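Local coordinates for BDI_3064 protein (Parabacteroides distasonis ATCC 8503, PDB 5Z06), which hydrolyses linear beta-1,2-glucan and beta-1,2-glucooligosaccharides of four or more units as an exo-enzyme, releasing sophorose from the non-reducing end, at residues Lys254-Val259 and Thr274-Thr279; Ile205-Ile210 and Asn242-Phe247; Gly63-Ser68 and Leu160-Ala165. All coordinates share one frame; numbering follows the deposited sequence.

Contact 1. Residues Lys254-Val259 and Thr274-Thr279; sequences KAYYKV and TVSATT
Ala255 and Ala277, and beside them Tyr257 and Val275, form hydrogen-bonded pairs that join the last two strands of a β-sandwich with the strand order of a fibronectin type III domain. The strands run antiparallel, their directions 155° apart, and 275-278 lies at the margin of its sheet. Four backbone bonds link them; Ala255 N, for example, meets Ala277 O at 2.9 Å. At the non-hydrogen-bonded pairs, Tyr256-Ser276 and Lys254-Thr278, the chains draw closer and α-carbons approach carbonyls, as where Ser276 CA lies 3.1 Å from Ala255 O.

The tight side is the one carrying Ala255, Tyr257, Val275 and Ala277, which faces the opposing sheet. Alanine suits it because a bare methyl lets the sheets come close: Ala255 packs on Ile205, and Ala277 on Ala198 and Ala200. Val275 CG2 comes within 4.0 Å of Tyr257 CB. The tyrosine fills space with its ring against Ile205 and Ile207, while the hydroxyl of this buried residue probably bonds to Asp246 of the opposing sheet.

The other side, bearing Lys254, Tyr256, Ser276 and Thr278, is looser and partly open to solvent, which suits hydroxyls and a long flexible amine. Tyr256 CD2 comes within 3.5 Å of Ser276 CB, the ring standing oblique to the small serine, and Thr274 CG2 meets that ring at its edge. With CG anti to the backbone N (chi1 -180°), Lys254 CG lies beside Thr278 OG1, 3.6 Å away; the extended chain beyond it carries Lys254 CE past Ser276 OG at 3.7 Å. The chain ends with Lys254 NZ making a weak hydrogen bond of 3.4 Å to Tyr256 OH.

Contact 2. Residues Ile205-Ile210 and Asn242-Phe247; sequences IDIKWI and NRYTDF
The Trp209 indole lies against the backbone of the partner strand, a strip that its broad flat face suits. Asn242 C sits over the ring's centre and Arg243 N nearer its rim, both on one face, while Ile207 CG1 and Tyr244 CB meet the edge. On that same face Asn242 CB makes a CH-pi contact, 4.2 Å from the centroid of the five-membered ring. The Arg243 guanidinium takes Lys208 CG over one face, 3.9 Å above its plane, and Asp206 CB and a water at its edge. Ile207 CD1 touches the edge of the Tyr244 ring. Lysine suits its place through its aliphatic part: CD lies 3.5 Å from Arg243 NH2, yet Lys208 NZ stays 5.6 Å from that nitrogen, probably limiting repulsion.

The short threonine hydroxyl reaches the carboxylate beside it: Thr245 OG1 donates to Asp206 OD1 at 2.6 Å. The water bonds to Asp206 OD1 at 2.8 Å and accepts from Arg243 NH1 at 3.0 Å.

The strands, antiparallel at 165°, share five backbone bonds, such as Ile207 N to Tyr244 O at 2.8 Å; they are middle and edge of the three-stranded sheet of a fibronectin type III-like sandwich. Ile207, Trp209 and Tyr244 pack inward on strands 219-225 and 232-237, whereas on the other face Asp206 forms a salt bridge with Arg297 of helix 284-297, and Arg243 with Glu301 just beyond it.

Contact 3. Residues Gly63-Ser68 and Leu160-Ala165; sequences GGDWYS and LRPGTA. With GOL (glycerol), chain F.
Arg161 NH1 is gripped by Asp65 OD2 in a salt bridge of 2.7 Å and by O2 of a glycerol, to which its N-H points almost straight, at 3.3 Å. The pair lies where strands 65-71 and 155-161 part, at one end of the five-stranded antiparallel sheet of an N-terminal β-sandwich. Carboxylate and guanidinium planes are only 16° apart, and glycerol, probably from the crystallisation liquor, adds a second hold: Arg161 NH2 donates to its O1 at 2.8 Å. Tyr67 CD1 sits over the centre of the guanidinium, its ring turned 55° from that plane.

Beyond the strand end Pro162 takes over. The compact, puckered ring of proline suits an indole face, since it can turn C-H groups to it: Pro162 CG stands 3.8 Å from the centroid of the Trp66 five-membered ring, 13° off its normal, a CH-pi contact. Trp66 CZ3 also reaches Leu160 CB, while its NE1 bonds to Ser60 and its ring meets Tyr58 of the other sheet. The strands themselves are joined at the hydrogen-bonded pair Ser68-Leu160, where Ser68 N meets Leu160 O at 2.9 Å.

Along the chain contact 3 comes first, then contact 2, then contact 1. Contacts 1 and 2 belong to the two facing sheets of one fibronectin type III-like sandwich; their centres are 10 Å apart, and they meet in its core, through the probable tyrosine-aspartate bond between the sheets and the packing of Ile207 on Val259. Contact 3 lies in the separate β-sandwich that precedes it, the domain holding the calcium ion, with centres about 45 Å from contact 1 and 41 Å from contact 2 and no touch. The fibronectin-like module thus lies in sequence between that sandwich and the mainly helical glucoamylase-like part, which probably carries the catalytic site.

Contact 1. Residues Lys254-Val259 and Thr274-Thr279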
loop_
_atom_site.group_PDB
_atom_site.type_symbol
_atom_site.label_atom_id
_atom_site.label_comp_id
_atom_site.label_asym_id
_atom_site.label_seq_id
_atom_site.Cartn_x
_atom_site.Cartn_y
_atom_site.Cartn_z
ATOM N N LYS A 254 21.728 -20.561 -3.110
ATOM C CA LYS A 254 22.369 -19.680 -4.050
ATOM C C LYS A 254 21.479 -19.554 -5.264
ATOM O O LYS A 254 20.929 -20.542 -5.743
ATOM C CB LYS A 254 23.742 -20.216 -4.465
ATOM C CG LYS A 254 24.446 -19.302 -5.454
ATOM C CD LYS A 254 25.963 -19.459 -5.398
ATOM C CE LYS A 254 26.659 -18.333 -6.153
ATOM N NZ LYS A 254 28.127 -18.561 -6.287
ATOM N N ALA A 255 21.322 -18.330 -5.746
ATOM C CA ALA A 255 20.609 -18.094 -6.999
ATOM C C ALA A 255 21.286 -16.996 -7.796
ATOM O O ALA A 255 21.877 -16.078 -7.240
ATOM C CB ALA A 255 19.142 -17.757 -6.752
ATOM N N TYR A 256 21.197 -17.136 -9.107
ATOM C CA TYR A 256 21.774 -16.220 -10.052
ATOM C C TYR A 256 20.611 -15.597 -10.770
ATOM O O TYR A 256 19.593 -16.256 -10.993
ATOM C CB TYR A 256 22.652 -16.947 -11.088
ATOM C CG TYR A 256 23.795 -17.766 -10.532
ATOM C CD1 TYR A 256 23.552 -19.009 -9.935
ATOM C CD2 TYR A 256 25.119 -17.338 -10.649
ATOM C CE1 TYR A 256 24.580 -19.789 -9.440
ATOM C CE2 TYR A 256 26.167 -18.121 -10.153
ATOM C CZ TYR A 256 25.881 -19.351 -9.556
ATOM O OH TYR A 256 26.856 -20.164 -9.044
ATOM N N TYR A 257 20.771 -14.341 -11.148
ATOM C CA TYR A 257 19.693 -13.585 -11.759
ATOM C C TYR A 257 20.157 -12.766 -12.953
ATOM O O TYR A 257 21.261 -12.227 -12.987
ATOM C CB TYR A 257 19.033 -12.666 -10.739
ATOM C CG TYR A 257 18.388 -13.407 -9.616
ATOM C CD1 TYR A 257 17.070 -13.825 -9.701
ATOM C CD2 TYR A 257 19.094 -13.685 -8.453
ATOM C CE1 TYR A 257 16.469 -14.519 -8.650
ATOM C CE2 TYR A 257 18.513 -14.387 -7.406
ATOM C CZ TYR A 257 17.201 -14.789 -7.506
ATOM O OH TYR A 257 16.619 -15.446 -6.469
ATOM N N LYS A 258 19.242 -12.648 -13.900
ATOM C CA LYS A 258 19.481 -12.043 -15.174
ATOM C C LYS A 258 18.165 -11.380 -15.506
ATOM O O LYS A 258 17.098 -11.986 -15.339
ATOM C CB LYS A 258 19.760 -13.152 -16.172
ATOM C CG LYS A 258 20.813 -12.879 -17.211
ATOM C CD LYS A 258 21.272 -14.193 -17.849
ATOM C CE LYS A 258 20.084 -15.008 -18.363
ATOM N NZ LYS A 258 20.484 -16.063 -19.326
ATOM N N VAL A 259 18.226 -10.149 -15.985
ATOM C CA VAL A 259 17.009 -9.423 -16.291
ATOM C C VAL A 259 17.054 -8.931 -17.728
ATOM O O VAL A 259 18.076 -8.421 -18.191
ATOM C CB VAL A 259 16.844 -8.258 -15.311
ATOM C CG1 VAL A 259 15.607 -7.428 -15.646
ATOM C CG2 VAL A 259 16.771 -8.799 -13.891
ATOM N N THR A 274 24.874 -10.964 -15.093
ATOM C CA THR A 274 24.344 -11.918 -14.139
ATOM C C THR A 274 24.821 -11.517 -12.754
ATOM O O THR A 274 25.982 -11.175 -12.569
ATOM C CB THR A 274 24.779 -13.346 -14.502
ATOM O OG1 THR A 274 24.129 -13.712 -15.725
ATOM C CG2 THR A 274 24.391 -14.346 -13.411
ATOM N N VAL A 275 23.911 -11.554 -11.791
ATOM C CA VAL A 275 24.259 -11.333 -10.387
ATOM C C VAL A 275 23.833 -12.560 -9.631
ATOM O O VAL A 275 22.940 -13.276 -10.075
ATOM C CB VAL A 275 23.586 -10.076 -9.793
ATOM C CG1 VAL A 275 24.081 -8.844 -10.528
ATOM C CG2 VAL A 275 22.054 -10.143 -9.847
ATOM N N SER A 276 24.464 -12.805 -8.492
ATOM C CA SER A 276 24.064 -13.909 -7.637
ATOM C C SER A 276 24.158 -13.560 -6.171
ATOM O O SER A 276 24.818 -12.600 -5.774
ATOM C CB SER A 276 24.903 -15.159 -7.913
ATOM O OG SER A 276 26.272 -14.925 -7.629
ATOM N N ALA A 277 23.482 -14.366 -5.367
ATOM C CA ALA A 277 23.608 -14.259 -3.936
ATOM C C ALA A 277 23.138 -15.533 -3.312
ATOM O O ALA A 277 22.479 -16.356 -3.948
ATOM C CB ALA A 277 22.797 -13.088 -3.423
ATOM N N THR A 278 23.469 -15.689 -2.045
ATOM C CA THR A 278 23.098 -16.887 -1.312
ATOM C C THR A 278 22.431 -16.443 -0.041
ATOM O O THR A 278 22.991 -15.625 0.676
ATOM C CB THR A 278 24.330 -17.728 -0.973
ATOM O OG1 THR A 278 25.096 -17.914 -2.164
ATOM C CG2 THR A 278 23.924 -19.089 -0.359
ATOM N N THR A 279 21.240 -16.991 0.230
ATOM C CA THR A 279 20.542 -16.735 1.474
ATOM C C THR A 279 21.276 -17.321 2.659
ATOM O O THR A 279 21.973 -18.290 2.526
ATOM C CB THR A 279 19.115 -17.328 1.507
ATOM O OG1 THR A 279 19.159 -18.758 1.322
ATOM C CG2 THR A 279 18.213 -16.664 0.461
#

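Contact 2. Residues Ile205-Ile210 and Asn242-Phe247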
loop_
_atom_site.group_PDB
_atom_site.type_symbol
_atom_site.label_atom_id
_atom_site.label_comp_id
_atom_site.label_asym_id
_atom_site.label_seq_id
_atom_site.Cartn_x
_atom_site.Cartn_y
_atom_site.Cartn_z
ATOM N N ILE A 205 16.053 -13.089 -2.083
ATOM C CA ILE A 205 17.073 -12.307 -2.714
ATOM C C ILE A 205 16.391 -11.155 -3.410
ATOM O O ILE A 205 15.427 -11.334 -4.145
ATOM C CB ILE A 205 17.896 -13.119 -3.722
ATOM C CG1 ILE A 205 18.519 -14.307 -2.996
ATOM C CG2 ILE A 205 18.950 -12.215 -4.373
ATOM C CD1 ILE A 205 19.235 -15.293 -3.885
ATOM N N ASP A 206 16.904 -9.970 -3.153
ATOM C CA ASP A 206 16.447 -8.771 -3.812
ATOM C C ASP A 206 17.396 -8.456 -4.920
ATOM O O ASP A 206 18.602 -8.365 -4.685
ATOM C CB ASP A 206 16.438 -7.607 -2.825
ATOM C CG ASP A 206 15.260 -7.653 -1.904
ATOM O OD1 ASP A 206 14.170 -8.003 -2.402
ATOM O OD2 ASP A 206 15.418 -7.319 -0.704
ATOM N N ILE A 207 16.859 -8.269 -6.116
ATOM C CA ILE A 207 17.647 -7.716 -7.195
ATOM C C ILE A 207 17.099 -6.352 -7.542
ATOM O O ILE A 207 15.933 -6.059 -7.303
ATOM C CB ILE A 207 17.761 -8.659 -8.422
ATOM C CG1 ILE A 207 16.437 -8.803 -9.163
ATOM C CG2 ILE A 207 18.326 -10.010 -7.974
ATOM C CD1 ILE A 207 16.489 -9.726 -10.381
ATOM N N LYS A 208 17.981 -5.527 -8.083
ATOM C CA LYS A 208 17.686 -4.165 -8.441
ATOM C C LYS A 208 18.465 -3.842 -9.701
ATOM O O LYS A 208 19.620 -4.288 -9.880
ATOM C CB LYS A 208 18.124 -3.200 -7.328
ATOM C CG LYS A 208 17.554 -1.785 -7.504
ATOM C CD LYS A 208 18.239 -0.728 -6.641
ATOM C CE LYS A 208 17.649 0.665 -6.883
ATOM N NZ LYS A 208 17.847 1.201 -8.260
ATOM N N TRP A 209 17.836 -3.046 -10.551
ATOM C CA TRP A 209 18.421 -2.653 -11.805
ATOM C C TRP A 209 18.107 -1.176 -12.101
ATOM O O TRP A 209 17.259 -0.574 -11.432
ATOM C CB TRP A 209 17.924 -3.588 -12.911
ATOM C CG TRP A 209 16.426 -3.596 -13.086
ATOM C CD1 TRP A 209 15.697 -2.687 -13.774
ATOM C CD2 TRP A 209 15.482 -4.540 -12.548
ATOM N NE1 TRP A 209 14.359 -3.010 -13.730
ATOM C CE2 TRP A 209 14.197 -4.137 -12.978
ATOM C CE3 TRP A 209 15.597 -5.692 -11.760
ATOM C CZ2 TRP A 209 13.026 -4.835 -12.635
ATOM C CZ3 TRP A 209 14.434 -6.394 -11.427
ATOM C CH2 TRP A 209 13.168 -5.958 -11.859
ATOM N N ILE A 210 18.835 -0.598 -13.058
ATOM C CA ILE A 210 18.610 0.775 -13.533
ATOM C C ILE A 210 18.244 0.631 -14.994
ATOM O O ILE A 210 18.947 -0.069 -15.717
ATOM C CB ILE A 210 19.874 1.661 -13.474
ATOM C CG1 ILE A 210 20.609 1.534 -12.130
ATOM C CG2 ILE A 210 19.522 3.120 -13.739
ATOM C CD1 ILE A 210 22.091 1.280 -12.326
ATOM N N ASN A 242 11.709 -1.094 -10.500
ATOM C CA ASN A 242 13.080 -1.450 -10.913
ATOM C C ASN A 242 13.758 -2.419 -9.943
ATOM O O ASN A 242 14.962 -2.325 -9.637
ATOM C CB ASN A 242 13.943 -0.195 -11.038
ATOM C CG ASN A 242 13.432 0.751 -12.097
ATOM O OD1 ASN A 242 12.929 0.336 -13.157
ATOM N ND2 ASN A 242 13.542 2.037 -11.811
ATOM N N ARG A 243 12.982 -3.388 -9.501
ATOM C CA ARG A 243 13.342 -4.158 -8.366
ATOM C C ARG A 243 12.566 -5.430 -8.392
ATOM O O ARG A 243 11.405 -5.415 -8.767
ATOM C CB ARG A 243 12.927 -3.385 -7.133
ATOM C CG ARG A 243 13.966 -3.481 -6.104
ATOM C CD ARG A 243 13.525 -2.847 -4.802
ATOM N NE ARG A 243 14.647 -2.066 -4.363
ATOM C CZ ARG A 243 15.815 -2.558 -3.973
ATOM N NH1 ARG A 243 16.033 -3.862 -3.866
ATOM N NH2 ARG A 243 16.762 -1.715 -3.635
ATOM N N TYR A 244 13.181 -6.522 -7.972
ATOM C CA TYR A 244 12.461 -7.765 -7.868
ATOM C C TYR A 244 12.887 -8.506 -6.619
ATOM O O TYR A 244 14.082 -8.603 -6.321
ATOM C CB TYR A 244 12.662 -8.619 -9.115
ATOM C CG TYR A 244 12.121 -9.998 -8.923
ATOM C CD1 TYR A 244 10.757 -10.198 -8.728
ATOM C CD2 TYR A 244 12.968 -11.101 -8.883
ATOM C CE1 TYR A 244 10.240 -11.460 -8.514
ATOM C CE2 TYR A 244 12.463 -12.371 -8.693
ATOM C CZ TYR A 244 11.110 -12.544 -8.506
ATOM O OH TYR A 244 10.644 -13.804 -8.310
ATOM N N THR A 245 11.884 -8.997 -5.896
ATOM C CA THR A 245 12.066 -9.734 -4.686
ATOM C C THR A 245 11.761 -11.195 -4.961
ATOM O O THR A 245 10.614 -11.577 -5.189
ATOM C CB THR A 245 11.182 -9.153 -3.580
ATOM O OG1 THR A 245 11.721 -7.882 -3.187
ATOM C CG2 THR A 245 11.140 -10.074 -2.377
ATOM N N ASP A 246 12.807 -12.012 -4.935
ATOM C CA ASP A 246 12.659 -13.404 -5.207
ATOM C C ASP A 246 12.611 -14.123 -3.897
ATOM O O ASP A 246 13.643 -14.324 -3.253
ATOM C CB ASP A 246 13.814 -13.949 -6.027
ATOM C CG ASP A 246 13.497 -15.306 -6.617
ATOM O OD1 ASP A 246 12.341 -15.516 -7.055
ATOM O OD2 ASP A 246 14.400 -16.167 -6.634
ATOM N N PHE A 247 11.412 -14.531 -3.513
ATOM C CA PHE A 247 11.252 -15.252 -2.289
ATOM C C PHE A 247 11.537 -16.730 -2.534
ATOM O O PHE A 247 10.692 -17.440 -3.034
ATOM C CB PHE A 247 9.857 -15.057 -1.704
ATOM C CG PHE A 247 9.776 -15.493 -0.284
ATOM C CD1 PHE A 247 9.477 -16.810 0.033
ATOM C CD2 PHE A 247 10.078 -14.611 0.727
ATOM C CE1 PHE A 247 9.415 -17.216 1.353
ATOM C CE2 PHE A 247 10.051 -15.014 2.040
ATOM C CZ PHE A 247 9.707 -16.317 2.363
HETATM O O HOH W 1 14.197 -6.160 -4.494
#

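Contact 3. Residues Gly63-Ser68 and Leu160-Ala165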
loop_
_atom_site.group_PDB
_atom_site.type_symbol
_atom_site.label_atom_id
_atom_site.label_comp_id
_atom_site.label_asym_id
_atom_site.label_seq_id
_atom_site.Cartn_x
_atom_site.Cartn_y
_atom_site.Cartn_z
ATOM N N GLY A 63 -27.598 -28.953 -21.433
ATOM C CA GLY A 63 -28.507 -28.718 -20.319
ATOM C C GLY A 63 -27.878 -28.093 -19.082
ATOM O O GLY A 63 -28.575 -27.829 -18.104
ATOM N N GLY A 64 -26.566 -27.872 -19.108
ATOM C CA GLY A 64 -25.872 -27.275 -17.987
ATOM C C GLY A 64 -25.337 -25.938 -18.425
ATOM O O GLY A 64 -25.449 -25.545 -19.585
ATOM N N ASP A 65 -24.714 -25.245 -17.491
ATOM C CA ASP A 65 -24.079 -23.988 -17.809
ATOM C C ASP A 65 -22.887 -23.792 -16.902
ATOM O O ASP A 65 -22.825 -24.372 -15.827
ATOM C CB ASP A 65 -25.076 -22.843 -17.618
ATOM C CG ASP A 65 -24.767 -21.638 -18.494
ATOM O OD1 ASP A 65 -23.993 -21.734 -19.482
ATOM O OD2 ASP A 65 -25.314 -20.575 -18.177
ATOM N N TRP A 66 -21.931 -22.998 -17.360
ATOM C CA TRP A 66 -20.929 -22.461 -16.485
ATOM C C TRP A 66 -20.631 -21.024 -16.843
ATOM O O TRP A 66 -20.884 -20.572 -17.958
ATOM C CB TRP A 66 -19.659 -23.333 -16.470
ATOM C CG TRP A 66 -18.931 -23.494 -17.759
ATOM C CD1 TRP A 66 -18.987 -24.564 -18.609
ATOM C CD2 TRP A 66 -17.990 -22.583 -18.332
ATOM N NE1 TRP A 66 -18.150 -24.372 -19.672
ATOM C CE2 TRP A 66 -17.524 -23.166 -19.534
ATOM C CE3 TRP A 66 -17.502 -21.335 -17.951
ATOM C CZ2 TRP A 66 -16.587 -22.539 -20.355
ATOM C CZ3 TRP A 66 -16.574 -20.716 -18.756
ATOM C CH2 TRP A 66 -16.132 -21.310 -19.954
ATOM N N TYR A 67 -20.103 -20.312 -15.858
ATOM C CA TYR A 67 -19.741 -18.924 -15.998
ATOM C C TYR A 67 -18.400 -18.716 -15.311
ATOM O O TYR A 67 -18.151 -19.252 -14.220
ATOM C CB TYR A 67 -20.793 -18.044 -15.347
ATOM C CG TYR A 67 -20.441 -16.583 -15.436
ATOM C CD1 TYR A 67 -20.578 -15.894 -16.636
ATOM C CD2 TYR A 67 -19.935 -15.897 -14.325
ATOM C CE1 TYR A 67 -20.230 -14.560 -16.724
ATOM C CE2 TYR A 67 -19.588 -14.563 -14.402
ATOM C CZ TYR A 67 -19.735 -13.903 -15.591
ATOM O OH TYR A 67 -19.396 -12.593 -15.660
ATOM N N SER A 68 -17.543 -17.948 -15.953
ATOM C CA SER A 68 -16.368 -17.466 -15.299
ATOM C C SER A 68 -16.155 -16.029 -15.657
ATOM O O SER A 68 -16.544 -15.595 -16.729
ATOM C CB SER A 68 -15.149 -18.260 -15.714
ATOM O OG SER A 68 -14.086 -17.903 -14.879
ATOM N N LEU A 160 -16.567 -15.288 -19.327
ATOM C CA LEU A 160 -16.394 -16.487 -20.126
ATOM C C LEU A 160 -17.570 -17.394 -19.929
ATOM O O LEU A 160 -18.086 -17.532 -18.816
ATOM C CB LEU A 160 -15.107 -17.207 -19.772
ATOM C CG LEU A 160 -13.859 -16.371 -20.019
ATOM C CD1 LEU A 160 -12.686 -16.905 -19.215
ATOM C CD2 LEU A 160 -13.521 -16.317 -21.500
ATOM N N ARG A 161 -17.996 -17.986 -21.040
ATOM C CA ARG A 161 -19.153 -18.850 -21.081
ATOM C C ARG A 161 -18.841 -20.034 -21.971
ATOM O O ARG A 161 -17.877 -19.990 -22.741
ATOM C CB ARG A 161 -20.368 -18.088 -21.623
ATOM C CG ARG A 161 -21.237 -17.462 -20.557
ATOM C CD ARG A 161 -22.730 -17.471 -20.929
ATOM N NE ARG A 161 -23.529 -16.900 -19.850
ATOM C CZ ARG A 161 -23.772 -17.493 -18.673
ATOM N NH1 ARG A 161 -23.303 -18.719 -18.391
ATOM N NH2 ARG A 161 -24.500 -16.850 -17.757
ATOM N N PRO A 162 -19.657 -21.098 -21.872
ATOM C CA PRO A 162 -19.432 -22.272 -22.705
ATOM C C PRO A 162 -19.407 -21.945 -24.201
ATOM O O PRO A 162 -20.102 -21.026 -24.665
ATOM C CB PRO A 162 -20.656 -23.160 -22.400
ATOM C CG PRO A 162 -21.166 -22.697 -21.100
ATOM C CD PRO A 162 -20.915 -21.224 -21.111
ATOM N N GLY A 163 -18.587 -22.682 -24.932
ATOM C CA GLY A 163 -18.759 -22.800 -26.359
ATOM C C GLY A 163 -19.736 -23.938 -26.563
ATOM O O GLY A 163 -20.732 -24.062 -25.836
ATOM N N THR A 164 -19.424 -24.785 -27.546
ATOM C CA THR A 164 -20.206 -25.977 -27.820
ATOM C C THR A 164 -20.291 -26.804 -26.553
ATOM O O THR A 164 -19.276 -27.158 -25.969
ATOM C CB THR A 164 -19.549 -26.846 -28.917
ATOM O OG1 THR A 164 -19.205 -26.030 -30.040
ATOM C CG2 THR A 164 -20.484 -27.951 -29.363
ATOM N N ALA A 165 -21.514 -27.106 -26.134
ATOM C CA ALA A 165 -21.743 -28.061 -25.068
ATOM C C ALA A 165 -21.535 -29.502 -25.573
ATOM O O ALA A 165 -22.479 -30.270 -25.714
ATOM C CB ALA A 165 -23.133 -27.872 -24.484
HETATM C C1 GOL F . -24.341 -18.372 -13.916
HETATM O O1 GOL F . -24.232 -17.434 -15.000
HETATM C C2 GOL F . -24.666 -19.815 -14.332
HETATM O O2 GOL F . -23.993 -20.156 -15.536
HETATM C C3 GOL F . -24.182 -20.829 -13.305
HETATM O O3 GOL F . -24.841 -20.718 -12.033
#